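PDB 1ZXU: protein LURP-one-related 15 from Arabidopsis thaliana, which is of unknown function but might be related to the phospholipid scramblases and the tubby-like family of membrane-tethered transcription factors. Local coordinates for residues D51-V59 and V67-R78; G85-E93 and Q103-Q112. One frame throughout, in Å; residues are numbered along the deposited sequence.

Contact 1: D51-V59 and V67-R78; sequences DGNFVITDV and VKEPVFGLHDKR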
ATOM      1  N   ASP A  51       7.216   8.370 -13.092  1.00 45.16           N
ATOM      2  CA  ASP A  51       6.218   7.551 -13.785  1.00 43.96           C
ATOM      3  C   ASP A  51       5.540   6.543 -12.856  1.00 41.04           C
ATOM      4  O   ASP A  51       6.201   5.766 -12.139  1.00 41.36           O
ATOM      5  CB  ASP A  51       6.830   6.839 -14.984  1.00 45.03           C
ATOM      6  CG  ASP A  51       5.798   6.110 -15.806  1.00 51.58           C
ATOM      7  OD1 ASP A  51       5.109   6.770 -16.630  1.00 58.26           O
ATOM      8  OD2 ASP A  51       5.688   4.877 -15.641  1.00 50.44           O
ATOM      9  N   GLY A  52       4.210   6.557 -12.903  1.00 37.70           N
ATOM     10  CA  GLY A  52       3.375   5.789 -11.993  1.00 33.06           C
ATOM     11  C   GLY A  52       3.411   4.279 -12.168  1.00 29.85           C
ATOM     12  O   GLY A  52       2.709   3.572 -11.428  1.00 27.95           O
ATOM     13  N   ASN A  53       4.173   3.776 -13.152  1.00 25.48           N
ATOM     14  CA  ASN A  53       4.205   2.333 -13.420  1.00 21.99           C
ATOM     15  C   ASN A  53       5.460   1.647 -12.922  1.00 22.11           C
ATOM     16  O   ASN A  53       6.608   2.042 -13.232  1.00 23.26           O
ATOM     17  CB  ASN A  53       4.001   1.998 -14.910  1.00 23.74           C
ATOM     18  CG  ASN A  53       2.661   2.451 -15.430  1.00 24.96           C
ATOM     19  OD1 ASN A  53       1.899   3.152 -14.745  1.00 23.66           O
ATOM     20  ND2 ASN A  53       2.337   2.013 -16.632  1.00 33.96           N
ATOM     21  N   PHE A  54       5.251   0.584 -12.158  1.00 16.62           N
ATOM     22  CA  PHE A  54       6.362  -0.190 -11.612  1.00 15.98           C
ATOM     23  C   PHE A  54       5.792  -1.490 -11.072  1.00 14.86           C
ATOM     24  O   PHE A  54       4.600  -1.691 -11.176  1.00 15.11           O
ATOM     25  CB  PHE A  54       7.175   0.583 -10.540  1.00 15.19           C
ATOM     26  CG  PHE A  54       6.363   1.114  -9.385  1.00 14.90           C
ATOM     27  CD1 PHE A  54       6.076   0.294  -8.276  1.00 14.64           C
ATOM     28  CD2 PHE A  54       5.927   2.449  -9.388  1.00 13.99           C
ATOM     29  CE1 PHE A  54       5.358   0.820  -7.174  1.00 16.80           C
ATOM     30  CE2 PHE A  54       5.227   2.961  -8.281  1.00 16.63           C
ATOM     31  CZ  PHE A  54       4.941   2.165  -7.218  1.00 16.43           C
ATOM     32  N   VAL A  55       6.649  -2.385 -10.619  1.00 12.24           N
ATOM     33  CA  VAL A  55       6.212  -3.667 -10.073  1.00 13.08           C
ATOM     34  C   VAL A  55       6.671  -3.786  -8.629  1.00 15.04           C
ATOM     35  O   VAL A  55       7.711  -3.222  -8.247  1.00 15.69           O
ATOM     36  CB  VAL A  55       6.769  -4.803 -10.894  1.00 15.09           C
ATOM     37  CG1 VAL A  55       6.503  -6.128 -10.247  1.00 23.11           C
ATOM     38  CG2 VAL A  55       6.028  -4.809 -12.288  1.00 17.26           C
ATOM     39  N   ILE A  56       5.902  -4.513  -7.816  1.00 12.97           N
ATOM     40  CA  ILE A  56       6.357  -4.749  -6.423  1.00 10.96           C
ATOM     41  C   ILE A  56       6.642  -6.241  -6.372  1.00 13.30           C
ATOM     42  O   ILE A  56       5.776  -7.038  -6.745  1.00 14.18           O
ATOM     43  CB  ILE A  56       5.252  -4.352  -5.445  1.00 12.76           C
ATOM     44  CG1 ILE A  56       5.104  -2.811  -5.426  1.00 13.99           C
ATOM     45  CG2 ILE A  56       5.598  -4.924  -4.050  1.00 15.37           C
ATOM     46  CD1 ILE A  56       3.859  -2.324  -4.692  1.00 15.32           C
ATOM     47  N   THR A  57       7.830  -6.622  -5.909  1.00 13.10           N
ATOM     48  CA  THR A  57       8.244  -8.057  -5.929  1.00 14.70           C
ATOM     49  C   THR A  57       8.545  -8.472  -4.504  1.00 15.86           C
ATOM     50  O   THR A  57       8.683  -7.605  -3.632  1.00 16.05           O
ATOM     51  CB  THR A  57       9.522  -8.304  -6.810  1.00 15.02           C
ATOM     52  OG1 THR A  57      10.652  -7.626  -6.252  1.00 21.26           O
ATOM     53  CG2 THR A  57       9.293  -7.858  -8.263  1.00 15.78           C
ATOM     54  N   ASP A  58       8.639  -9.772  -4.255  1.00 13.36           N
ATOM     55  CA  ASP A  58       9.284 -10.213  -3.049  1.00 17.81           C
ATOM     56  C   ASP A  58      10.822 -10.116  -3.199  1.00 20.50           C
ATOM     57  O   ASP A  58      11.335  -9.663  -4.246  1.00 19.34           O
ATOM     58  CB  ASP A  58       8.804 -11.614  -2.647  1.00 18.16           C
ATOM     59  CG  ASP A  58       9.338 -12.709  -3.538  1.00 19.55           C
ATOM     60  OD1 ASP A  58      10.272 -12.486  -4.373  1.00 17.24           O
ATOM     61  OD2 ASP A  58       8.842 -13.842  -3.355  1.00 20.94           O
ATOM     62  N   VAL A  59      11.547 -10.542  -2.165  1.00 23.93           N
ATOM     63  CA  VAL A  59      13.033 -10.475  -2.163  1.00 26.59           C
ATOM     64  C   VAL A  59      13.720 -11.205  -3.298  1.00 26.08           C
ATOM     65  O   VAL A  59      14.816 -10.805  -3.756  1.00 27.69           O
ATOM     66  CB  VAL A  59      13.687 -10.999  -0.842  1.00 27.46           C
ATOM     67  CG1 VAL A  59      13.764  -9.894   0.210  1.00 38.94           C
ATOM     68  CG2 VAL A  59      13.070 -12.359  -0.328  1.00 32.29           C
ATOM     69  N   VAL A  67       1.900  -2.273 -10.699  1.00 12.67           N
ATOM     70  CA  VAL A  67       1.280  -1.013 -10.384  1.00 11.31           C
ATOM     71  C   VAL A  67       1.218  -0.167 -11.630  1.00 14.53           C
ATOM     72  O   VAL A  67       2.260   0.061 -12.267  1.00 14.50           O
ATOM     73  CB  VAL A  67       2.108  -0.261  -9.326  1.00 12.23           C
ATOM     74  CG1 VAL A  67       1.470   1.103  -9.024  1.00 14.19           C
ATOM     75  CG2 VAL A  67       2.131  -1.093  -8.080  1.00 11.71           C
ATOM     76  N   LYS A  68       0.005   0.265 -11.975  1.00 15.03           N
ATOM     77  CA  LYS A  68      -0.097   1.126 -13.171  1.00 16.84           C
ATOM     78  C   LYS A  68      -1.167   2.161 -13.120  1.00 15.78           C
ATOM     79  O   LYS A  68      -2.135   2.028 -12.385  1.00 14.24           O
ATOM     80  CB  LYS A  68      -0.283   0.292 -14.432  1.00 19.89           C
ATOM     81  CG  LYS A  68      -1.622  -0.333 -14.555  1.00 23.28           C
ATOM     82  CD  LYS A  68      -1.792  -0.902 -15.996  1.00 30.50           C
ATOM     83  CE  LYS A  68      -3.134  -1.574 -16.234  1.00 33.47           C
ATOM     84  NZ  LYS A  68      -4.310  -1.030 -15.484  1.00 43.02           N
ATOM     85  N   GLU A  69      -0.994   3.218 -13.927  1.00 15.82           N
ATOM     86  CA  GLU A  69      -2.097   4.172 -14.152  1.00 15.81           C
ATOM     87  C   GLU A  69      -2.949   3.508 -15.262  1.00 15.85           C
ATOM     88  O   GLU A  69      -2.426   3.202 -16.331  1.00 17.03           O
ATOM     89  CB  GLU A  69      -1.521   5.517 -14.659  1.00 19.88           C
ATOM     90  CG  GLU A  69      -0.920   6.378 -13.533  1.00 22.72           C
ATOM     91  CD  GLU A  69      -0.197   7.660 -14.033  1.00 27.14           C
ATOM     92  OE1 GLU A  69      -0.150   7.879 -15.257  1.00 32.42           O
ATOM     93  OE2 GLU A  69       0.333   8.407 -13.184  1.00 38.39           O
ATOM     94  N   PRO A  70      -4.218   3.202 -14.972  1.00 16.62           N
ATOM     95  CA  PRO A  70      -5.041   2.380 -15.903  1.00 13.88           C
ATOM     96  C   PRO A  70      -5.402   3.141 -17.181  1.00 15.12           C
ATOM     97  O   PRO A  70      -5.686   2.471 -18.212  1.00 17.16           O
ATOM     98  CB  PRO A  70      -6.306   2.100 -15.123  1.00 16.83           C
ATOM     99  CG  PRO A  70      -6.413   3.240 -14.061  1.00 15.60           C
ATOM    100  CD  PRO A  70      -4.922   3.527 -13.726  1.00 16.53           C
ATOM    101  N   VAL A  71      -5.406   4.469 -17.097  1.00 14.59           N
ATOM    102  CA  VAL A  71      -5.821   5.273 -18.279  1.00 15.77           C
ATOM    103  C   VAL A  71      -4.781   6.303 -18.651  1.00 17.97           C
ATOM    104  O   VAL A  71      -4.278   7.050 -17.816  1.00 17.89           O
ATOM    105  CB  VAL A  71      -7.215   5.961 -18.063  1.00 14.96           C
ATOM    106  CG1 VAL A  71      -7.593   6.818 -19.272  1.00 17.98           C
ATOM    107  CG2 VAL A  71      -8.316   4.975 -17.702  1.00 14.38           C
ATOM    108  N   PHE A  72      -4.443   6.321 -19.940  1.00 15.61           N
ATOM    109  CA  PHE A  72      -3.451   7.234 -20.469  1.00 19.55           C
ATOM    110  C   PHE A  72      -3.881   8.710 -20.301  1.00 18.87           C
ATOM    111  O   PHE A  72      -5.036   9.068 -20.516  1.00 22.19           O
ATOM    112  CB  PHE A  72      -3.279   6.921 -21.979  1.00 16.82           C
ATOM    113  CG  PHE A  72      -2.099   7.598 -22.579  1.00 21.53           C
ATOM    114  CD1 PHE A  72      -0.908   6.890 -22.799  1.00 19.81           C
ATOM    115  CD2 PHE A  72      -2.198   8.952 -22.961  1.00 20.47           C
ATOM    116  CE1 PHE A  72       0.185   7.549 -23.376  1.00 28.95           C
ATOM    117  CE2 PHE A  72      -1.121   9.610 -23.567  1.00 23.26           C
ATOM    118  CZ  PHE A  72       0.054   8.929 -23.755  1.00 20.16           C
ATOM    119  N   GLY A  73      -2.954   9.561 -19.906  1.00 24.78           N
ATOM    120  CA  GLY A  73      -3.233  11.007 -19.748  1.00 25.94           C
ATOM    121  C   GLY A  73      -4.166  11.421 -18.613  1.00 30.74           C
ATOM    122  O   GLY A  73      -4.619  12.595 -18.555  1.00 30.53           O
ATOM    123  N   LEU A  74      -4.472  10.460 -17.730  1.00 29.85           N
ATOM    124  CA  LEU A  74      -5.191  10.719 -16.487  1.00 30.88           C
ATOM    125  C   LEU A  74      -4.241  10.236 -15.407  1.00 31.61           C
ATOM    126  O   LEU A  74      -3.709   9.149 -15.492  1.00 34.26           O
ATOM    127  CB  LEU A  74      -6.529   9.962 -16.471  1.00 29.11           C
ATOM    128  CG  LEU A  74      -7.497  10.239 -17.662  1.00 22.64           C
ATOM    129  CD1 LEU A  74      -8.781   9.483 -17.504  1.00 28.20           C
ATOM    130  CD2 LEU A  74      -7.807  11.718 -17.884  1.00 34.32           C
ATOM    131  N   HIS A  75      -4.026  11.040 -14.375  1.00 31.85           N
ATOM    132  CA  HIS A  75      -3.007  10.723 -13.406  1.00 31.80           C
ATOM    133  C   HIS A  75      -3.580  10.602 -11.992  1.00 30.69           C
ATOM    134  O   HIS A  75      -2.823  10.528 -11.041  1.00 33.80           O
ATOM    135  CB  HIS A  75      -1.890  11.772 -13.433  1.00 35.73           C
ATOM    136  CG  HIS A  75      -1.180  11.854 -14.745  1.00 38.43           C
ATOM    137  ND1 HIS A  75      -0.291  10.890 -15.175  1.00 39.02           N
ATOM    138  CD2 HIS A  75      -1.216  12.796 -15.719  1.00 45.39           C
ATOM    139  CE1 HIS A  75       0.192  11.236 -16.355  1.00 46.76           C
ATOM    140  NE2 HIS A  75      -0.348  12.391 -16.705  1.00 44.12           N
ATOM    141  N   ASP A  76      -4.897  10.530 -11.887  1.00 27.00           N
ATOM    142  CA  ASP A  76      -5.567  10.567 -10.601  1.00 27.08           C
ATOM    143  C   ASP A  76      -5.782   9.145 -10.016  1.00 24.35           C
ATOM    144  O   ASP A  76      -6.281   9.006  -8.917  1.00 22.92           O
ATOM    145  CB  ASP A  76      -6.910  11.269 -10.761  1.00 28.87           C
ATOM    146  CG  ASP A  76      -7.883  10.500 -11.660  1.00 36.36           C
ATOM    147  OD1 ASP A  76      -7.482  10.040 -12.767  1.00 41.83           O
ATOM    148  OD2 ASP A  76      -9.060  10.366 -11.273  1.00 42.92           O
ATOM    149  N   LYS A  77      -5.452   8.104 -10.780  1.00 22.48           N
ATOM    150  CA  LYS A  77      -5.869   6.738 -10.405  1.00 19.25           C
ATOM    151  C   LYS A  77      -4.677   5.812 -10.623  1.00 18.10           C
ATOM    152  O   LYS A  77      -3.937   5.955 -11.602  1.00 19.19           O
ATOM    153  CB  LYS A  77      -6.996   6.183 -11.305  1.00 20.78           C
ATOM    154  CG  LYS A  77      -8.380   6.580 -11.029  1.00 24.85           C
ATOM    155  CD  LYS A  77      -9.293   5.550 -11.724  1.00 30.38           C
ATOM    156  CE  LYS A  77     -10.758   5.972 -11.700  1.00 40.75           C
ATOM    157  NZ  LYS A  77     -11.077   7.154 -12.563  1.00 50.22           N
ATOM    158  N   ARG A  78      -4.489   4.842  -9.714  1.00 15.99           N
ATOM    159  CA  ARG A  78      -3.546   3.800  -9.966  1.00 15.00           C
ATOM    160  C   ARG A  78      -4.269   2.512  -9.610  1.00 15.68           C
ATOM    161  O   ARG A  78      -5.090   2.513  -8.720  1.00 17.42           O
ATOM    162  CB  ARG A  78      -2.353   3.935  -9.010  1.00 15.22           C
ATOM    163  CG  ARG A  78      -1.154   3.176  -9.478  1.00 23.56           C
ATOM    164  CD  ARG A  78      -0.344   4.089 -10.445  1.00 30.31           C
ATOM    165  NE  ARG A  78      -0.194   5.382  -9.788  1.00 28.75           N
ATOM    166  CZ  ARG A  78       0.852   5.719  -9.047  1.00 26.17           C
ATOM    167  NH1 ARG A  78       1.926   4.920  -8.949  1.00 27.30           N
ATOM    168  NH2 ARG A  78       0.863   6.921  -8.466  1.00 39.31           N
TER
HETATM  169  O   HOH W   1      -0.089   3.066 -17.505  1.00 37.53           O
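Phe54 and Val67 pair at the open end of the beta hairpin formed by strands 54-58 and 63-68, two neighbouring strands of the antiparallel barrel that wraps helix 197-211. They form a hydrogen-bonded antiparallel pair: Phe54 N reaches Val67 O at 3.0 Å and Val67 N returns to Phe54 O at 2.8 Å. Their side chains run side by side on the helix-facing side of the sheet. Phe54 has CG lodged between its backbone N and carbonyl carbon (chi1 55°), which lays one ring face over Val67; CB of Val67 stands 4.2 Å from the ring centroid, displaced toward the rim. CG2 of Val67 also meets CD1 of Ile56, which crosses it at a slant, and Val205 of the helix closes over Val67.

Arg78, from the next strand, folds back under Gly52 through bends at chi2 and chi3. Its NH1 gives a bent hydrogen bond to Gly52 O (2.9 Å, 130° at the hydrogen), with that oxygen well out of the guanidinium plane. CA of Gly52 lies over one guanidinium face, while CE2 of Phe54 meets the edge, the ring standing almost perpendicular at 83°. A leucine in place of Arg78 would probably leave Gly52 O without this donor and open a gap beside the Phe54 ring. Glu69 brings OE2 to 4.2 Å from CA of Gly52, and the same oxygen is held by a salt bridge to Arg212.

Asn53 extends the pairing past the strand end. Its OD1 takes the backbone N of Glu69 at 3.0 Å, with the donor tilted from the carbonyl plane, and a single water joins Asn53 ND2 (2.8 Å) to Glu69 O (2.6 Å).

Contact 2: G85-E93 and Q103-Q112; sequences GTPVVTLRE and QVFRGGSTDQ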
ATOM      1  N   GLY A  85      -3.131 -10.521 -13.632  1.00 27.23           N
ATOM      2  CA  GLY A  85      -3.618  -9.327 -14.271  1.00 25.73           C
ATOM      3  C   GLY A  85      -4.948  -8.831 -13.690  1.00 22.25           C
ATOM      4  O   GLY A  85      -5.558  -7.902 -14.250  1.00 24.04           O
ATOM      5  N   THR A  86      -5.376  -9.436 -12.585  1.00 19.48           N
ATOM      6  CA  THR A  86      -6.669  -9.092 -11.955  1.00 18.16           C
ATOM      7  C   THR A  86      -6.458  -7.911 -10.998  1.00 17.88           C
ATOM      8  O   THR A  86      -5.532  -7.976 -10.166  1.00 17.46           O
ATOM      9  CB  THR A  86      -7.216 -10.240 -11.139  1.00 20.39           C
ATOM     10  OG1 THR A  86      -7.317 -11.433 -11.949  1.00 29.21           O
ATOM     11  CG2 THR A  86      -8.631  -9.917 -10.629  1.00 22.58           C
ATOM     12  N   PRO A  87      -7.294  -6.875 -11.104  1.00 16.45           N
ATOM     13  CA  PRO A  87      -7.198  -5.763 -10.137  1.00 15.72           C
ATOM     14  C   PRO A  87      -7.425  -6.208  -8.723  1.00 14.69           C
ATOM     15  O   PRO A  87      -8.414  -6.913  -8.439  1.00 16.29           O
ATOM     16  CB  PRO A  87      -8.319  -4.812 -10.566  1.00 15.93           C
ATOM     17  CG  PRO A  87      -8.457  -5.099 -12.108  1.00 20.42           C
ATOM     18  CD  PRO A  87      -8.292  -6.590 -12.167  1.00 18.27           C
ATOM     19  N   VAL A  88      -6.544  -5.760  -7.809  1.00 11.80           N
ATOM     20  CA  VAL A  88      -6.675  -6.088  -6.422  1.00 11.44           C
ATOM     21  C   VAL A  88      -7.318  -4.884  -5.683  1.00 11.84           C
ATOM     22  O   VAL A  88      -8.283  -5.039  -4.903  1.00 13.88           O
ATOM     23  CB  VAL A  88      -5.289  -6.389  -5.830  1.00 12.81           C
ATOM     24  CG1 VAL A  88      -5.354  -6.580  -4.290  1.00 13.44           C
ATOM     25  CG2 VAL A  88      -4.671  -7.639  -6.598  1.00 13.97           C
ATOM     26  N   VAL A  89      -6.674  -3.728  -5.870  1.00 11.07           N
ATOM     27  CA  VAL A  89      -7.289  -2.471  -5.404  1.00 10.99           C
ATOM     28  C   VAL A  89      -7.067  -1.354  -6.430  1.00 11.24           C
ATOM     29  O   VAL A  89      -6.147  -1.413  -7.257  1.00 11.79           O
ATOM     30  CB  VAL A  89      -6.753  -1.953  -4.028  1.00 11.36           C
ATOM     31  CG1 VAL A  89      -7.127  -2.950  -2.865  1.00 11.99           C
ATOM     32  CG2 VAL A  89      -5.263  -1.700  -4.089  1.00 13.33           C
ATOM     33  N   THR A  90      -7.924  -0.339  -6.331  1.00 11.51           N
ATOM     34  CA  THR A  90      -7.773   0.917  -7.134  1.00 11.53           C
ATOM     35  C   THR A  90      -7.592   2.067  -6.151  1.00 11.78           C
ATOM     36  O   THR A  90      -8.329   2.139  -5.170  1.00 13.06           O
ATOM     37  CB  THR A  90      -9.033   1.151  -8.002  1.00 15.38           C
ATOM     38  OG1 THR A  90      -9.114   0.081  -8.960  1.00 16.04           O
ATOM     39  CG2 THR A  90      -8.868   2.457  -8.779  1.00 15.62           C
ATOM     40  N   LEU A  91      -6.570   2.878  -6.393  1.00 12.19           N
ATOM     41  CA  LEU A  91      -6.341   4.106  -5.542  1.00 11.83           C
ATOM     42  C   LEU A  91      -6.775   5.296  -6.374  1.00 15.02           C
ATOM     43  O   LEU A  91      -6.401   5.388  -7.569  1.00 16.07           O
ATOM     44  CB  LEU A  91      -4.840   4.228  -5.304  1.00 14.20           C
ATOM     45  CG  LEU A  91      -4.286   3.190  -4.357  1.00 16.44           C
ATOM     46  CD1 LEU A  91      -4.027   1.869  -5.021  1.00 20.05           C
ATOM     47  CD2 LEU A  91      -2.964   3.729  -3.837  1.00 25.84           C
ATOM     48  N   ARG A  92      -7.519   6.206  -5.765  1.00 14.11           N
ATOM     49  CA  ARG A  92      -7.941   7.421  -6.478  1.00 17.94           C
ATOM     50  C   ARG A  92      -7.562   8.607  -5.621  1.00 19.60           C
ATOM     51  O   ARG A  92      -7.854   8.641  -4.432  1.00 18.06           O
ATOM     52  CB  ARG A  92      -9.451   7.423  -6.778  1.00 20.52           C
ATOM     53  CG  ARG A  92      -9.859   8.514  -7.769  1.00 27.08           C
ATOM     54  CD  ARG A  92     -11.373   8.507  -8.042  1.00 28.19           C
ATOM     55  NE  ARG A  92     -12.136   8.737  -6.812  1.00 41.30           N
ATOM     56  CZ  ARG A  92     -13.461   8.631  -6.717  1.00 44.43           C
ATOM     57  NH1 ARG A  92     -14.190   8.290  -7.776  1.00 46.68           N
ATOM     58  NH2 ARG A  92     -14.059   8.860  -5.555  1.00 43.41           N
ATOM     59  N   GLU A  93      -6.886   9.568  -6.224  1.00 24.37           N
ATOM     60  CA  GLU A  93      -6.657  10.835  -5.524  1.00 29.72           C
ATOM     61  C   GLU A  93      -7.862  11.680  -5.846  1.00 34.69           C
ATOM     62  O   GLU A  93      -8.081  11.982  -7.033  1.00 35.79           O
ATOM     63  CB  GLU A  93      -5.432  11.543  -6.064  1.00 32.01           C
ATOM     64  CG  GLU A  93      -4.176  10.724  -6.100  1.00 39.52           C
ATOM     65  CD  GLU A  93      -2.977  11.576  -6.394  1.00 54.74           C
ATOM     66  OE1 GLU A  93      -2.721  11.873  -7.586  1.00 58.08           O
ATOM     67  OE2 GLU A  93      -2.297  11.972  -5.420  1.00 61.79           O
ATOM     68  N   GLN A 103      -8.505   7.665  -1.792  1.00 15.14           N
ATOM     69  CA  GLN A 103      -9.387   6.562  -1.354  1.00 16.25           C
ATOM     70  C   GLN A 103      -8.965   5.308  -2.103  1.00 14.13           C
ATOM     71  O   GLN A 103      -8.492   5.386  -3.236  1.00 15.28           O
ATOM     72  CB  GLN A 103     -10.852   6.850  -1.627  1.00 19.45           C
ATOM     73  CG  GLN A 103     -11.329   8.012  -0.740  1.00 23.18           C
ATOM     74  CD  GLN A 103     -12.809   8.184  -0.681  1.00 31.81           C
ATOM     75  OE1 GLN A 103     -13.493   8.178  -1.712  1.00 28.12           O
ATOM     76  NE2 GLN A 103     -13.325   8.365   0.538  1.00 34.72           N
ATOM     77  N   VAL A 104      -9.170   4.166  -1.461  1.00 13.08           N
ATOM     78  CA  VAL A 104      -8.678   2.920  -2.022  1.00 11.38           C
ATOM     79  C   VAL A 104      -9.910   2.026  -1.979  1.00 11.74           C
ATOM     80  O   VAL A 104     -10.575   1.894  -0.923  1.00 12.38           O
ATOM     81  CB  VAL A 104      -7.583   2.308  -1.135  1.00 12.33           C
ATOM     82  CG1 VAL A 104      -7.088   0.995  -1.752  1.00 12.21           C
ATOM     83  CG2 VAL A 104      -6.364   3.217  -1.056  1.00 14.56           C
ATOM     84  N   PHE A 105     -10.156   1.417  -3.144  1.00 11.94           N
ATOM     85  CA  PHE A 105     -11.382   0.633  -3.406  1.00 12.11           C
ATOM     86  C   PHE A 105     -11.019  -0.787  -3.727  1.00 12.07           C
ATOM     87  O   PHE A 105      -9.944  -1.055  -4.257  1.00 11.88           O
ATOM     88  CB  PHE A 105     -12.074   1.191  -4.652  1.00 12.13           C
ATOM     89  CG  PHE A 105     -12.477   2.643  -4.492  1.00 13.00           C
ATOM     90  CD1 PHE A 105     -13.727   2.936  -3.963  1.00 15.36           C
ATOM     91  CD2 PHE A 105     -11.595   3.671  -4.786  1.00 15.10           C
ATOM     92  CE1 PHE A 105     -14.154   4.247  -3.737  1.00 17.25           C
ATOM     93  CE2 PHE A 105     -12.019   5.041  -4.558  1.00 16.85           C
ATOM     94  CZ  PHE A 105     -13.319   5.298  -4.039  1.00 17.40           C
ATOM     95  N   ARG A 106     -11.927  -1.684  -3.423  1.00 12.77           N
ATOM     96  CA  ARG A 106     -11.813  -3.098  -3.853  1.00 14.75           C
ATOM     97  C   ARG A 106     -11.753  -3.248  -5.362  1.00 14.18           C
ATOM     98  O   ARG A 106     -12.571  -2.684  -6.089  1.00 15.16           O
ATOM     99  CB  ARG A 106     -13.078  -3.863  -3.452  1.00 15.71           C
ATOM    100  CG  ARG A 106     -13.477  -3.769  -2.039  1.00 22.38           C
ATOM    101  CD  ARG A 106     -14.851  -4.527  -1.773  1.00 22.72           C
ATOM    102  NE  ARG A 106     -15.149  -4.424  -0.343  1.00 24.82           N
ATOM    103  CZ  ARG A 106     -14.673  -5.260   0.579  1.00 28.62           C
ATOM    104  NH1 ARG A 106     -13.929  -6.300   0.196  1.00 31.58           N
ATOM    105  NH2 ARG A 106     -14.952  -5.054   1.881  1.00 29.74           N
ATOM    106  N   GLY A 107     -10.797  -4.049  -5.825  1.00 12.30           N
ATOM    107  CA  GLY A 107     -10.743  -4.456  -7.239  1.00 15.17           C
ATOM    108  C   GLY A 107     -10.557  -3.312  -8.187  1.00 16.63           C
ATOM    109  O   GLY A 107      -9.728  -2.399  -7.903  1.00 16.61           O
ATOM    110  N   GLY A 108     -11.269  -3.347  -9.317  1.00 15.98           N
ATOM    111  CA  GLY A 108     -11.170  -2.305 -10.299  1.00 17.62           C
ATOM    112  C   GLY A 108     -12.243  -1.247 -10.170  1.00 18.71           C
ATOM    113  O   GLY A 108     -12.599  -0.604 -11.135  1.00 27.12           O
ATOM    114  N   SER A 109     -12.739  -1.018  -8.977  1.00 20.60           N
ATOM    115  CA  SER A 109     -13.873  -0.133  -8.776  1.00 19.97           C
ATOM    116  C   SER A 109     -13.449   1.244  -8.271  1.00 21.25           C
ATOM    117  O   SER A 109     -12.393   1.362  -7.649  1.00 20.53           O
ATOM    118  CB  SER A 109     -14.766  -0.786  -7.732  1.00 22.19           C
ATOM    119  OG  SER A 109     -15.952  -0.054  -7.515  1.00 21.42           O
ATOM    120  N   THR A 110     -14.276   2.275  -8.511  1.00 20.21           N
ATOM    121  CA  THR A 110     -14.197   3.516  -7.729  1.00 20.16           C
ATOM    122  C   THR A 110     -15.589   3.855  -7.129  1.00 19.21           C
ATOM    123  O   THR A 110     -15.872   5.026  -6.740  1.00 19.14           O
ATOM    124  CB  THR A 110     -13.613   4.685  -8.564  1.00 22.09           C
ATOM    125  OG1 THR A 110     -14.377   4.840  -9.792  1.00 25.69           O
ATOM    126  CG2 THR A 110     -12.116   4.411  -8.889  1.00 27.00           C
ATOM    127  N   ASP A 111     -16.454   2.833  -7.010  1.00 17.63           N
ATOM    128  CA  ASP A 111     -17.772   3.015  -6.426  1.00 19.10           C
ATOM    129  C   ASP A 111     -17.641   3.121  -4.912  1.00 19.15           C
ATOM    130  O   ASP A 111     -16.898   2.368  -4.268  1.00 17.56           O
ATOM    131  CB  ASP A 111     -18.726   1.869  -6.771  1.00 23.20           C
ATOM    132  CG  ASP A 111     -19.020   1.748  -8.278  1.00 34.61           C
ATOM    133  OD1 ASP A 111     -18.748   2.703  -9.064  1.00 39.43           O
ATOM    134  OD2 ASP A 111     -19.528   0.659  -8.676  1.00 43.76           O
ATOM    135  N   GLN A 112     -18.412   4.029  -4.319  1.00 20.24           N
ATOM    136  CA  GLN A 112     -18.319   4.288  -2.902  1.00 20.92           C
ATOM    137  C   GLN A 112     -18.608   3.027  -2.099  1.00 19.58           C
ATOM    138  O   GLN A 112     -18.050   2.847  -1.038  1.00 18.31           O
ATOM    139  CB  GLN A 112     -19.254   5.463  -2.457  1.00 23.17           C
ATOM    140  CG  GLN A 112     -18.650   6.841  -2.696  1.00 28.81           C
ATOM    141  CD  GLN A 112     -17.383   7.097  -1.874  1.00 28.39           C
ATOM    142  OE1 GLN A 112     -17.430   7.073  -0.636  1.00 39.79           O
ATOM    143  NE2 GLN A 112     -16.262   7.337  -2.546  1.00 29.54           N
TER
HETATM  144  O   HOH W   2      -9.532   0.712 -11.601  1.00 31.95           O
HETATM  145  O   HOH W   3     -16.477   7.164  -5.271  1.00 34.06           O
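The beta hairpin of strands 87-92 and 101-106 carries this contact, an antiparallel pairing that runs out into the type II' turn from Arg106 to Ser109. Thr90 and Phe105 exchange two backbone hydrogen bonds, as do Arg92 and Gln103 further along. At the turn, Gly107 N approaches Val88 O from above its carbonyl plane. Thr90 has OG1 beside its own backbone N (chi1 -65°), from where it donates to an in-plane lone pair of Gly107 O at 2.8 Å; a water donates to the same hydroxyl at 2.7 Å. CG2 of Thr90 packs against CG2 of Thr110.

Arg92 lies alongside Gln103, their flat ends only 15° from parallel, and presents one guanidinium face to the CE2-CZ rim of Phe105, whose ring is turned 73° to it. One water accepts from Arg92 NH2 (3.0 Å) and Gln112 NE2 (2.7 Å) and donates to Thr110 O. Thr110 CA, in turn, sits over the centre of the Phe105 ring.

Leu91 and Val104 share the other side of the sheet, CG to CG2 at 3.9 Å. There Leu91 reaches Val205 and Ile206 of helix 197-211, while strands 77-81 and 115-120 flank the hairpin; Val88 and Val89 form a classic bulge opposite Leu80.

In the fold
From the N terminus, contact 1 comes first: it closes the short loop of the 54-58/63-68 hairpin, and its second segment then swings through an exposed turn into strand 77-81. Contact 2 opens only after that and closes a later hairpin, 87-92 with 101-106, so the two follow in series and neither encloses the other. Strand 77-81 joins them, pairing with 63-68 on one side and with 87-92 on the other: Arg78 O probably accepts from Leu91 N, and Asp76 O from Glu93 N, while Lys77 packs on Thr110. Together they hold five successive barrel strands around helix 197-211.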